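Local coordinates for methyltransferase 1 (PDB 2I2X), which transfers the methyl group of methanol to the cob(I)amide carried by its partner protein MtaC, a zinc-dependent step of methanogenesis, at residues R130-K142 with S449-F461. Numbering follows the deposited sequence.
Sequences RENREFLQLRGDK and SEVKVFKPENYGF
With chi1 of Asn458 at -82°, CG lies beside its own backbone N, a setting that carries the carboxamide across to Leu136 and Leu138 and helps to join the C-terminal tail of this TIM-barrel subunit to the loop between strand 119-126 and helix 143-155. It illustrates how one side-chain amide can bridge two backbone groups: Asn458 ND2 donates to Leu136 O (3.0 Å, 160° at the hydrogen), while its OD1 accepts from Leu138 N at 2.8 Å, both donors standing above the carbonyl planes they meet. A water that donates to OD1 and accepts from Arg139 N extends this grip.

Lys455, bent at chi2 (-60°), brings CE over one face of the Phe135 ring. Lys455 CE sits 3.5 Å from the Phe135 ring centroid in a CH-pi contact, whereas NZ makes an off-centre cation-pi contact; Glu134 CB covers the opposite face. Deeper down, Leu138 CD1 packs 3.6 Å from Tyr459 CE1, and the Tyr459 hydroxyl is hydrogen-bonded to Glu170 OE2 and Gly168 N. The Leu136 side chain is about 8 Å from the bound corrinoid, near but not touching. Extended Arg139 lays a guanidinium face over Tyr459 C and Gly460 N, and Arg139 NE makes a weak hydrogen bond to Asn458 O, 2.9 Å away.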
# COMPACT_ATOMS: atom_id res chain seq x y z
N ARG A 130 -14.66 26.27 10.05
CA ARG A 130 -14.94 27.33 11.03
C ARG A 130 -13.68 27.86 11.75
O ARG A 130 -13.56 27.78 12.97
CB ARG A 130 -15.99 26.86 12.05
CG ARG A 130 -17.31 26.39 11.44
CD ARG A 130 -18.18 25.67 12.46
NE ARG A 130 -17.49 24.54 13.08
CZ ARG A 130 -17.73 24.07 14.31
NH1 ARG A 130 -18.66 24.63 15.10
NH2 ARG A 130 -17.02 23.04 14.75
N GLU A 131 -12.75 28.38 10.96
CA GLU A 131 -11.46 28.87 11.46
C GLU A 131 -10.82 29.88 10.47
O GLU A 131 -11.06 29.78 9.26
CB GLU A 131 -10.53 27.68 11.69
CG GLU A 131 -9.14 28.05 12.10
CD GLU A 131 -8.35 26.90 12.64
OE1 GLU A 131 -8.14 25.91 11.89
OE2 GLU A 131 -7.89 26.99 13.80
N ASN A 132 -10.08 30.87 10.97
CA ASN A 132 -9.24 31.71 10.13
C ASN A 132 -7.83 31.59 10.61
O ASN A 132 -7.56 30.81 11.52
CB ASN A 132 -9.66 33.19 10.09
CG ASN A 132 -9.78 33.84 11.48
OD1 ASN A 132 -10.80 34.47 11.78
ND2 ASN A 132 -8.75 33.70 12.32
N ARG A 133 -6.93 32.36 10.01
CA ARG A 133 -5.51 32.35 10.33
C ARG A 133 -5.18 32.54 11.84
O ARG A 133 -4.31 31.87 12.36
CB ARG A 133 -4.78 33.37 9.45
CG ARG A 133 -3.45 33.91 9.97
CD ARG A 133 -2.54 34.18 8.79
NE ARG A 133 -1.48 35.17 8.98
CZ ARG A 133 -0.41 35.01 9.77
NH1 ARG A 133 -0.24 33.92 10.53
NH2 ARG A 133 0.49 35.97 9.82
N GLU A 134 -5.89 33.43 12.53
CA GLU A 134 -5.60 33.65 13.95
C GLU A 134 -6.37 32.76 14.94
O GLU A 134 -5.79 32.28 15.89
CB GLU A 134 -5.65 35.14 14.37
CG GLU A 134 -6.55 36.08 13.54
CD GLU A 134 -5.95 36.47 12.17
OE1 GLU A 134 -6.73 36.57 11.19
OE2 GLU A 134 -4.71 36.65 12.07
N PHE A 135 -7.67 32.55 14.73
CA PHE A 135 -8.45 31.71 15.65
C PHE A 135 -9.63 30.93 15.10
O PHE A 135 -10.11 31.16 13.98
CB PHE A 135 -8.94 32.46 16.92
CG PHE A 135 -8.72 33.93 16.93
CD1 PHE A 135 -9.56 34.78 16.22
CD2 PHE A 135 -7.69 34.47 17.71
CE1 PHE A 135 -9.36 36.16 16.26
CE2 PHE A 135 -7.47 35.84 17.76
CZ PHE A 135 -8.31 36.69 17.03
N LEU A 136 -10.11 30.02 15.95
CA LEU A 136 -11.33 29.29 15.71
C LEU A 136 -12.45 30.30 15.65
O LEU A 136 -12.40 31.33 16.32
CB LEU A 136 -11.59 28.27 16.81
CG LEU A 136 -10.66 27.06 16.93
CD1 LEU A 136 -11.04 26.15 18.12
CD2 LEU A 136 -10.62 26.25 15.63
N GLN A 137 -13.44 29.98 14.83
CA GLN A 137 -14.63 30.78 14.66
C GLN A 137 -15.81 29.85 14.53
O GLN A 137 -16.51 29.81 13.51
CB GLN A 137 -14.48 31.65 13.43
CG GLN A 137 -13.48 32.78 13.65
CD GLN A 137 -13.68 33.90 12.66
OE1 GLN A 137 -14.11 35.00 13.05
NE2 GLN A 137 -13.41 33.63 11.36
N LEU A 138 -16.03 29.09 15.59
CA LEU A 138 -16.95 27.96 15.56
C LEU A 138 -18.39 28.37 15.36
O LEU A 138 -19.20 27.55 14.94
CB LEU A 138 -16.81 27.15 16.84
CG LEU A 138 -15.45 26.55 17.18
CD1 LEU A 138 -15.59 25.70 18.43
CD2 LEU A 138 -14.89 25.70 16.02
N ARG A 139 -18.70 29.62 15.68
CA ARG A 139 -20.06 30.16 15.54
C ARG A 139 -20.10 31.40 14.65
O ARG A 139 -21.11 32.06 14.55
CB ARG A 139 -20.66 30.43 16.92
CG ARG A 139 -20.64 29.17 17.78
CD ARG A 139 -21.03 29.37 19.24
NE ARG A 139 -20.94 28.07 19.89
CZ ARG A 139 -21.77 27.63 20.83
NH1 ARG A 139 -22.77 28.42 21.27
NH2 ARG A 139 -21.62 26.41 21.32
N GLY A 140 -19.00 31.69 13.97
CA GLY A 140 -18.93 32.83 13.07
C GLY A 140 -19.70 32.80 11.76
O GLY A 140 -20.67 32.04 11.58
N ASP A 141 -19.24 33.65 10.84
CA ASP A 141 -19.84 33.88 9.52
C ASP A 141 -19.69 32.66 8.65
O ASP A 141 -20.43 32.48 7.67
CB ASP A 141 -19.13 35.03 8.79
CG ASP A 141 -19.14 36.32 9.57
OD1 ASP A 141 -20.20 36.63 10.19
OD2 ASP A 141 -18.09 37.02 9.55
N LYS A 142 -18.71 31.84 8.98
CA LYS A 142 -18.43 30.68 8.19
C LYS A 142 -19.42 29.52 8.54
O LYS A 142 -19.59 28.58 7.75
CB LYS A 142 -16.94 30.31 8.34
CG LYS A 142 -16.17 30.07 7.02
CD LYS A 142 -15.46 31.30 6.44
CE LYS A 142 -14.62 32.05 7.51
NZ LYS A 142 -13.37 31.36 7.96
N SER A 449 -6.22 32.93 30.49
CA SER A 449 -4.95 33.54 30.83
C SER A 449 -3.79 32.84 30.10
O SER A 449 -2.93 33.51 29.52
CB SER A 449 -4.78 33.54 32.35
OG SER A 449 -3.45 33.79 32.74
N GLU A 450 -3.79 31.51 30.09
CA GLU A 450 -2.66 30.75 29.51
C GLU A 450 -2.63 30.60 28.00
O GLU A 450 -1.56 30.41 27.43
CB GLU A 450 -2.50 29.39 30.18
CG GLU A 450 -2.25 29.50 31.68
CD GLU A 450 -1.82 28.20 32.31
OE1 GLU A 450 -1.55 27.21 31.58
OE2 GLU A 450 -1.74 28.17 33.56
N VAL A 451 -3.78 30.69 27.34
CA VAL A 451 -3.85 30.39 25.91
C VAL A 451 -4.49 31.54 25.16
O VAL A 451 -5.71 31.62 25.09
CB VAL A 451 -4.72 29.15 25.66
CG1 VAL A 451 -4.65 28.73 24.17
CG2 VAL A 451 -4.32 28.02 26.58
N LYS A 452 -3.68 32.42 24.58
CA LYS A 452 -4.23 33.66 24.01
C LYS A 452 -5.21 33.48 22.86
O LYS A 452 -6.08 34.33 22.68
CB LYS A 452 -3.13 34.67 23.66
CG LYS A 452 -2.55 35.38 24.91
CD LYS A 452 -3.62 36.29 25.59
CE LYS A 452 -3.14 36.89 26.92
NZ LYS A 452 -3.74 36.15 28.07
N VAL A 453 -5.07 32.40 22.09
CA VAL A 453 -5.96 32.12 20.96
C VAL A 453 -7.33 31.58 21.38
O VAL A 453 -8.20 31.45 20.53
CB VAL A 453 -5.32 31.16 19.88
CG1 VAL A 453 -4.14 31.82 19.12
CG2 VAL A 453 -4.89 29.83 20.50
N PHE A 454 -7.50 31.26 22.67
CA PHE A 454 -8.75 30.69 23.21
C PHE A 454 -9.85 31.74 23.26
O PHE A 454 -9.70 32.77 23.91
CB PHE A 454 -8.48 30.07 24.61
CG PHE A 454 -9.72 29.56 25.36
CD1 PHE A 454 -10.68 28.77 24.72
CD2 PHE A 454 -9.89 29.82 26.71
CE1 PHE A 454 -11.80 28.30 25.41
CE2 PHE A 454 -11.01 29.35 27.40
CZ PHE A 454 -11.97 28.59 26.75
N LYS A 455 -10.94 31.51 22.54
CA LYS A 455 -12.03 32.47 22.49
C LYS A 455 -13.24 31.80 23.09
O LYS A 455 -13.89 30.99 22.43
CB LYS A 455 -12.36 32.91 21.07
CG LYS A 455 -11.24 33.65 20.33
CD LYS A 455 -10.84 34.91 21.04
CE LYS A 455 -9.79 35.68 20.27
NZ LYS A 455 -8.84 36.41 21.18
N PRO A 456 -13.56 32.12 24.35
CA PRO A 456 -14.68 31.50 25.05
C PRO A 456 -16.02 31.60 24.30
O PRO A 456 -16.90 30.74 24.47
CB PRO A 456 -14.71 32.24 26.39
CG PRO A 456 -13.28 32.64 26.60
CD PRO A 456 -12.83 33.06 25.23
N GLU A 457 -16.19 32.62 23.47
CA GLU A 457 -17.46 32.71 22.75
C GLU A 457 -17.68 31.56 21.75
O GLU A 457 -18.82 31.25 21.40
CB GLU A 457 -17.66 34.09 22.11
CG GLU A 457 -16.74 34.45 20.96
CD GLU A 457 -15.43 35.16 21.38
OE1 GLU A 457 -14.98 35.01 22.56
OE2 GLU A 457 -14.83 35.83 20.50
N ASN A 458 -16.59 30.94 21.30
CA ASN A 458 -16.68 29.76 20.44
C ASN A 458 -17.53 28.64 21.08
O ASN A 458 -18.08 27.80 20.39
CB ASN A 458 -15.29 29.26 20.07
CG ASN A 458 -14.68 30.03 18.92
OD1 ASN A 458 -15.37 30.43 17.98
ND2 ASN A 458 -13.35 30.24 18.97
N TYR A 459 -17.67 28.70 22.40
CA TYR A 459 -18.37 27.67 23.16
C TYR A 459 -19.61 28.22 23.88
O TYR A 459 -20.13 27.61 24.82
CB TYR A 459 -17.38 27.04 24.14
CG TYR A 459 -16.18 26.60 23.38
CD1 TYR A 459 -16.22 25.41 22.63
CD2 TYR A 459 -15.03 27.38 23.32
CE1 TYR A 459 -15.15 24.99 21.89
CE2 TYR A 459 -13.93 26.96 22.57
CZ TYR A 459 -14.01 25.76 21.86
OH TYR A 459 -12.95 25.31 21.11
N GLY A 460 -20.07 29.37 23.39
CA GLY A 460 -21.22 30.07 23.96
C GLY A 460 -20.99 30.65 25.36
O GLY A 460 -21.94 30.95 26.06
N PHE A 461 -19.74 30.77 25.80
CA PHE A 461 -19.43 31.40 27.09
C PHE A 461 -19.16 32.90 26.93
O PHE A 461 -18.68 33.58 27.85
CB PHE A 461 -18.22 30.74 27.79
CG PHE A 461 -18.35 29.26 27.97
CD1 PHE A 461 -17.27 28.43 27.69
CD2 PHE A 461 -19.54 28.70 28.42
CE1 PHE A 461 -17.36 27.07 27.87
CE2 PHE A 461 -19.65 27.33 28.59
CZ PHE A 461 -18.55 26.50 28.31
OXT PHE A 461 -19.40 33.49 25.88
O HOH W 1 -8.54 29.59 18.54
O HOH W 2 -19.34 25.30 19.89
O HOH W 3 -17.41 31.82 16.33